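Hcp1 family type VI secretion system effector (PDB 3V4H) probably forms hexameric rings that stack into the tube of the type VI secretion system, as in other proteins of the Hcp family. Local coordinates at residues E48-Q60 with A75-A89. Sequence-based numbering, arbitrary orientation. Where two conformers were deposited one is given.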
loop_
_atom_site.group_PDB
_atom_site.type_symbol
_atom_site.label_atom_id
_atom_site.label_comp_id
_atom_site.label_asym_id
_atom_site.label_seq_id
_atom_site.Cartn_x
_atom_site.Cartn_y
_atom_site.Cartn_z
ATOM N N GLU A 48 -2.105 30.878 20.110
ATOM C CA GLU A 48 -2.839 29.673 19.855
ATOM C C GLU A 48 -1.935 28.697 19.083
ATOM O O GLU A 48 -0.767 29.006 18.756
ATOM C CB GLU A 48 -4.089 29.998 19.056
ATOM C CG GLU A 48 -5.043 30.932 19.801
ATOM C CD GLU A 48 -6.291 31.276 19.016
ATOM O OE1 GLU A 48 -6.675 30.520 18.085
ATOM O OE2 GLU A 48 -6.899 32.295 19.364
ATOM N N ILE A 49 -2.482 27.524 18.789
ATOM C CA ILE A 49 -1.721 26.472 18.092
ATOM C C ILE A 49 -2.027 26.467 16.601
ATOM O O ILE A 49 -3.180 26.346 16.191
ATOM C CB ILE A 49 -2.004 25.074 18.689
ATOM C CG1 ILE A 49 -1.637 25.049 20.174
ATOM C CG2 ILE A 49 -1.171 24.022 17.964
ATOM C CD1 ILE A 49 -2.420 24.080 21.054
ATOM N N GLN A 50 -0.997 26.580 15.776
ATOM C CA GLN A 50 -1.172 26.438 14.322
ATOM C C GLN A 50 -1.338 24.983 13.923
ATOM O O GLN A 50 -0.517 24.129 14.281
ATOM C CB GLN A 50 0.021 27.032 13.565
ATOM C CG GLN A 50 0.262 28.443 14.022
ATOM C CD GLN A 50 0.707 29.385 12.931
ATOM O OE1 GLN A 50 0.277 30.535 12.902
ATOM N NE2 GLN A 50 1.583 28.907 12.034
ATOM N N VAL A 51 -2.374 24.702 13.142
ATOM C CA VAL A 51 -2.713 23.336 12.771
ATOM C C VAL A 51 -2.230 23.079 11.346
ATOM O O VAL A 51 -2.415 23.904 10.437
ATOM C CB VAL A 51 -4.212 23.086 12.888
ATOM C CG1 VAL A 51 -4.598 21.712 12.389
ATOM C CG2 VAL A 51 -4.625 23.205 14.358
ATOM N N LEU A 52 -1.658 21.898 11.167
ATOM C CA LEU A 52 -1.140 21.428 9.881
ATOM C C LEU A 52 -2.143 20.528 9.190
ATOM O O LEU A 52 -2.186 20.468 7.985
ATOM C CB LEU A 52 0.157 20.624 10.163
ATOM C CG LEU A 52 1.334 21.395 10.819
ATOM C CD1 LEU A 52 2.552 20.493 11.057
ATOM C CD2 LEU A 52 1.712 22.608 9.978
ATOM N N ALA A 53 -2.978 19.799 9.937
ATOM C CA ALA A 53 -3.907 18.880 9.280
ATOM C C ALA A 53 -4.886 18.438 10.359
ATOM O O ALA A 53 -4.579 18.653 11.546
ATOM C CB ALA A 53 -3.120 17.635 8.735
ATOM N N TRP A 54 -6.047 17.961 9.948
ATOM C CA TRP A 54 -7.093 17.522 10.879
ATOM C C TRP A 54 -8.077 16.606 10.259
ATOM O O TRP A 54 -8.204 16.543 9.056
ATOM C CB TRP A 54 -7.855 18.736 11.469
ATOM C CG TRP A 54 -8.634 19.502 10.447
ATOM C CD1 TRP A 54 -8.139 20.356 9.472
ATOM C CD2 TRP A 54 -10.080 19.499 10.241
ATOM N NE1 TRP A 54 -9.153 20.848 8.715
ATOM C CE2 TRP A 54 -10.338 20.381 9.129
ATOM C CE3 TRP A 54 -11.137 18.891 10.864
ATOM C CZ2 TRP A 54 -11.633 20.620 8.658
ATOM C CZ3 TRP A 54 -12.443 19.141 10.394
ATOM C CH2 TRP A 54 -12.680 19.983 9.342
ATOM N N ASN A 55 -8.859 15.904 11.082
ATOM C CA ASN A 55 -9.924 15.151 10.543
ATOM C C ASN A 55 -10.855 14.755 11.679
ATOM O O ASN A 55 -10.478 14.919 12.822
ATOM C CB ASN A 55 -9.420 13.937 9.763
ATOM C CG ASN A 55 -8.643 12.983 10.640
ATOM O OD1 ASN A 55 -9.215 12.284 11.477
ATOM N ND2 ASN A 55 -7.341 12.962 10.460
ATOM N N TRP A 56 -12.085 14.402 11.316
ATOM C CA TRP A 56 -13.163 14.116 12.257
ATOM C C TRP A 56 -14.271 13.474 11.493
ATOM O O TRP A 56 -14.559 13.863 10.339
ATOM C CB TRP A 56 -13.699 15.431 12.846
ATOM C CG TRP A 56 -14.669 15.159 13.935
ATOM C CD1 TRP A 56 -14.534 14.237 14.951
ATOM C CD2 TRP A 56 -15.998 15.755 14.131
ATOM N NE1 TRP A 56 -15.646 14.234 15.757
ATOM C CE2 TRP A 56 -16.565 15.113 15.302
ATOM C CE3 TRP A 56 -16.733 16.721 13.478
ATOM C CZ2 TRP A 56 -17.825 15.448 15.795
ATOM C CZ3 TRP A 56 -18.012 17.041 13.965
ATOM C CH2 TRP A 56 -18.532 16.428 15.113
ATOM N N ASP A 57 -14.892 12.461 12.059
ATOM C CA ASP A 57 -16.079 11.904 11.401
ATOM C C ASP A 57 -17.151 11.383 12.302
ATOM O O ASP A 57 -16.944 11.122 13.449
ATOM C CB ASP A 57 -15.729 10.817 10.426
ATOM C CG ASP A 57 -15.067 9.692 11.069
ATOM O OD1 ASP A 57 -14.830 9.831 12.265
ATOM O OD2 ASP A 57 -14.771 8.699 10.349
ATOM N N VAL A 58 -18.299 11.214 11.674
ATOM C CA VAL A 58 -19.518 10.850 12.288
ATOM C C VAL A 58 -20.212 9.906 11.313
ATOM O O VAL A 58 -20.252 10.148 10.082
ATOM C CB VAL A 58 -20.339 12.138 12.494
ATOM C CG1 VAL A 58 -21.796 11.830 12.675
ATOM C CG2 VAL A 58 -19.773 12.948 13.657
ATOM N N ALA A 59 -20.771 8.845 11.863
ATOM C CA ALA A 59 -21.386 7.796 11.074
ATOM C C ALA A 59 -22.628 7.280 11.786
ATOM O O ALA A 59 -22.680 7.239 13.019
ATOM C CB ALA A 59 -20.396 6.664 10.857
ATOM N N GLN A 60 -23.627 6.891 11.008
ATOM C CA GLN A 60 -24.864 6.364 11.563
ATOM C C GLN A 60 -24.967 4.882 11.183
ATOM O O GLN A 60 -25.097 4.549 10.009
ATOM C CB GLN A 60 -26.033 7.177 11.027
ATOM C CG GLN A 60 -27.307 7.003 11.798
ATOM C CD GLN A 60 -27.226 7.558 13.204
ATOM O OE1 GLN A 60 -27.248 6.800 14.175
ATOM N NE2 GLN A 60 -27.111 8.883 13.320
ATOM N N ALA A 75 -25.660 8.549 16.705
ATOM C CA ALA A 75 -24.493 8.647 15.867
ATOM C C ALA A 75 -23.248 8.133 16.596
ATOM O O ALA A 75 -23.134 8.285 17.809
ATOM C CB ALA A 75 -24.306 10.096 15.450
ATOM N N SER A 76 -22.344 7.499 15.844
ATOM C CA SER A 76 -20.964 7.251 16.287
ATOM C C SER A 76 -20.094 8.408 15.820
ATOM O O SER A 76 -19.958 8.633 14.603
ATOM C CB SER A 76 -20.397 5.942 15.708
ATOM O OG SER A 76 -20.876 4.823 16.453
ATOM N N VAL A 77 -19.514 9.109 16.794
ATOM C CA VAL A 77 -18.830 10.372 16.606
ATOM C C VAL A 77 -17.358 10.187 16.953
ATOM O O VAL A 77 -17.054 9.903 18.084
ATOM C CB VAL A 77 -19.414 11.432 17.552
ATOM C CG1 VAL A 77 -18.743 12.775 17.354
ATOM C CG2 VAL A 77 -20.928 11.549 17.352
ATOM N N SER A 78 -16.444 10.395 16.003
ATOM C CA SER A 78 -15.024 10.154 16.305
ATOM C C SER A 78 -14.364 11.246 17.174
ATOM O O SER A 78 -14.929 12.319 17.398
ATOM C CB SER A 78 -14.230 9.879 15.027
ATOM O OG SER A 78 -13.950 11.093 14.289
ATOM N N ASP A 79 -13.176 10.936 17.690
ATOM C CA ASP A 79 -12.336 11.889 18.387
ATOM C C ASP A 79 -11.990 12.900 17.349
ATOM O O ASP A 79 -11.948 12.528 16.210
ATOM C CB ASP A 79 -11.031 11.203 18.842
ATOM C CG ASP A 79 -11.231 10.357 20.100
ATOM O OD1 ASP A 79 -12.288 10.484 20.704
ATOM O OD2 ASP A 79 -10.322 9.598 20.497
ATOM N N PHE A 80 -11.823 14.162 17.711
ATOM C CA PHE A 80 -11.255 15.173 16.766
ATOM C C PHE A 80 -9.777 14.907 16.795
ATOM O O PHE A 80 -9.252 14.535 17.846
ATOM C CB PHE A 80 -11.561 16.608 17.212
ATOM C CG PHE A 80 -11.237 17.666 16.169
ATOM C CD1 PHE A 80 -12.112 17.950 15.133
ATOM C CD2 PHE A 80 -10.061 18.358 16.246
ATOM C CE1 PHE A 80 -11.813 18.934 14.226
ATOM C CE2 PHE A 80 -9.762 19.340 15.327
ATOM C CZ PHE A 80 -10.619 19.599 14.307
ATOM N N CYS A 81 -9.143 15.036 15.612
ATOM C CA CYS A 81 -7.729 14.785 15.354
ATOM C C CYS A 81 -7.119 16.043 14.749
ATOM O O CYS A 81 -7.768 16.700 13.900
ATOM C CB CYS A 81 -7.549 13.661 14.303
ATOM S SG CYS A 81 -7.855 11.966 14.909
ATOM N N PHE A 82 -5.934 16.423 15.227
ATOM C CA PHE A 82 -5.109 17.431 14.530
ATOM C C PHE A 82 -3.645 17.151 14.746
ATOM O O PHE A 82 -3.272 16.460 15.712
ATOM C CB PHE A 82 -5.438 18.864 14.952
ATOM C CG PHE A 82 -4.990 19.241 16.307
ATOM C CD1 PHE A 82 -3.784 19.906 16.494
ATOM C CD2 PHE A 82 -5.800 19.017 17.413
ATOM C CE1 PHE A 82 -3.357 20.273 17.767
ATOM C CE2 PHE A 82 -5.381 19.352 18.686
ATOM C CZ PHE A 82 -4.159 19.983 18.868
ATOM N N ALA A 83 -2.856 17.717 13.840
ATOM C CA ALA A 83 -1.409 17.727 13.811
ATOM C C ALA A 83 -0.861 19.146 13.964
ATOM O O ALA A 83 -1.378 20.112 13.351
ATOM C CB ALA A 83 -0.923 17.187 12.446
ATOM N N HIS A 84 0.232 19.288 14.706
ATOM C CA HIS A 84 1.008 20.550 14.765
ATOM C C HIS A 84 2.480 20.233 14.915
ATOM O O HIS A 84 2.839 19.107 15.210
ATOM C CB HIS A 84 0.510 21.444 15.942
ATOM C CG HIS A 84 0.819 20.883 17.317
ATOM N ND1 HIS A 84 1.510 21.575 18.248
ATOM C CD2 HIS A 84 0.584 19.626 17.863
ATOM C CE1 HIS A 84 1.690 20.788 19.322
ATOM N NE2 HIS A 84 1.110 19.612 19.093
ATOM N N TYR A 85 3.358 21.211 14.687
ATOM C CA TYR A 85 4.752 21.050 15.060
ATOM C C TYR A 85 4.897 20.934 16.563
ATOM O O TYR A 85 4.062 21.459 17.322
ATOM C CB TYR A 85 5.557 22.235 14.563
ATOM C CG TYR A 85 5.656 22.255 13.062
ATOM C CD1 TYR A 85 6.154 21.154 12.375
ATOM C CD2 TYR A 85 5.231 23.357 12.335
ATOM C CE1 TYR A 85 6.231 21.136 10.991
ATOM C CE2 TYR A 85 5.340 23.378 10.947
ATOM C CZ TYR A 85 5.830 22.264 10.280
ATOM O OH TYR A 85 5.921 22.275 8.903
ATOM N N ILE A 86 5.947 20.248 17.002
ATOM C CA ILE A 86 6.204 20.136 18.443
ATOM C C ILE A 86 6.516 21.543 18.891
ATOM O O ILE A 86 7.294 22.250 18.252
ATOM C CB ILE A 86 7.269 19.095 18.809
ATOM C CG1 ILE A 86 6.672 17.687 18.555
ATOM C CG2 ILE A 86 7.707 19.219 20.293
ATOM C CD1 ILE A 86 7.703 16.578 18.600
ATOM N N ASP A 87 5.797 21.987 19.914
ATOM C CA ASP A 87 5.867 23.366 20.311
ATOM C C ASP A 87 5.588 23.510 21.806
ATOM O O ASP A 87 5.556 22.520 22.538
ATOM C CB ASP A 87 4.944 24.245 19.438
ATOM C CG ASP A 87 3.472 23.833 19.489
ATOM O OD1 ASP A 87 3.012 23.180 20.444
ATOM O OD2 ASP A 87 2.761 24.151 18.511
ATOM N N LYS A 88 5.431 24.767 22.222
ATOM C CA LYS A 88 5.086 25.187 23.592
ATOM C C LYS A 88 3.913 24.401 24.215
ATOM O O LYS A 88 3.939 24.074 25.402
ATOM C CB LYS A 88 4.802 26.697 23.521
ATOM C CG LYS A 88 4.369 27.396 24.774
ATOM C CD LYS A 88 4.277 28.893 24.533
ATOM C CE LYS A 88 3.922 29.570 25.834
ATOM N NZ LYS A 88 3.557 31.001 25.686
ATOM N N ALA A 89 2.923 24.046 23.405
ATOM C CA ALA A 89 1.770 23.269 23.863
ATOM C C ALA A 89 2.047 21.790 24.133
ATOM O O ALA A 89 1.370 21.190 24.957
ATOM C CB ALA A 89 0.639 23.393 22.863
HETATM O O HOH W 1 2.091 23.682 13.954
#
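W54 brings the CE3 corner of its indole to the rim of the F80 ring, CE3 lying 3.4 Å from F80 CE1. The two planes are only 22° apart, but neither ring lies over the other. This is the antiparallel pairing of strand 53-59 with strand 76-85 in the two-sheet beta fold of Hcp; the rings of F108, F125 and F151 meet F80, and F108 also meets W54. The pairing comes as two ladders: N55 and C81 exchange backbone bonds in one, A59 and S76 in the other, and the register slips by one residue between them. W56 sits at that slip. With CG anti to the backbone N (chi1 -173°), its indole reaches across to the break in the partner strand, where NE1 donates to S78 O at 2.6 Å; the carbonyl oxygen lies in the ring plane, although the N-H arrives from above the carbonyl's own plane. V77 CG1 packs on the edge of the same indole at CZ2, and V58 CG2 lies over one face. S78 N in turn donates to D57 O, 2.7 Å away and nearly straight. Along its other edge, strand 53-59 pairs with a strand of a second subunit, so the sheet continues from one subunit to the next.

N-terminal to A53, residues 49-50 pair with strand 29-33 of the other sheet. L52 N still reaches A83 O, almost linearly at 2.8 Å, while a water bridges Q50 O and Y85 N. I49 CG2 rests against H84, whose imidazole is gripped at both nitrogens, ND1 donating to D87 OD2 at 2.9 Å and NE2 hydrogen-bonded to E147 OE2. L52 CD1 sits over the centre of the Y85 ring, 3.7 Å from its centroid.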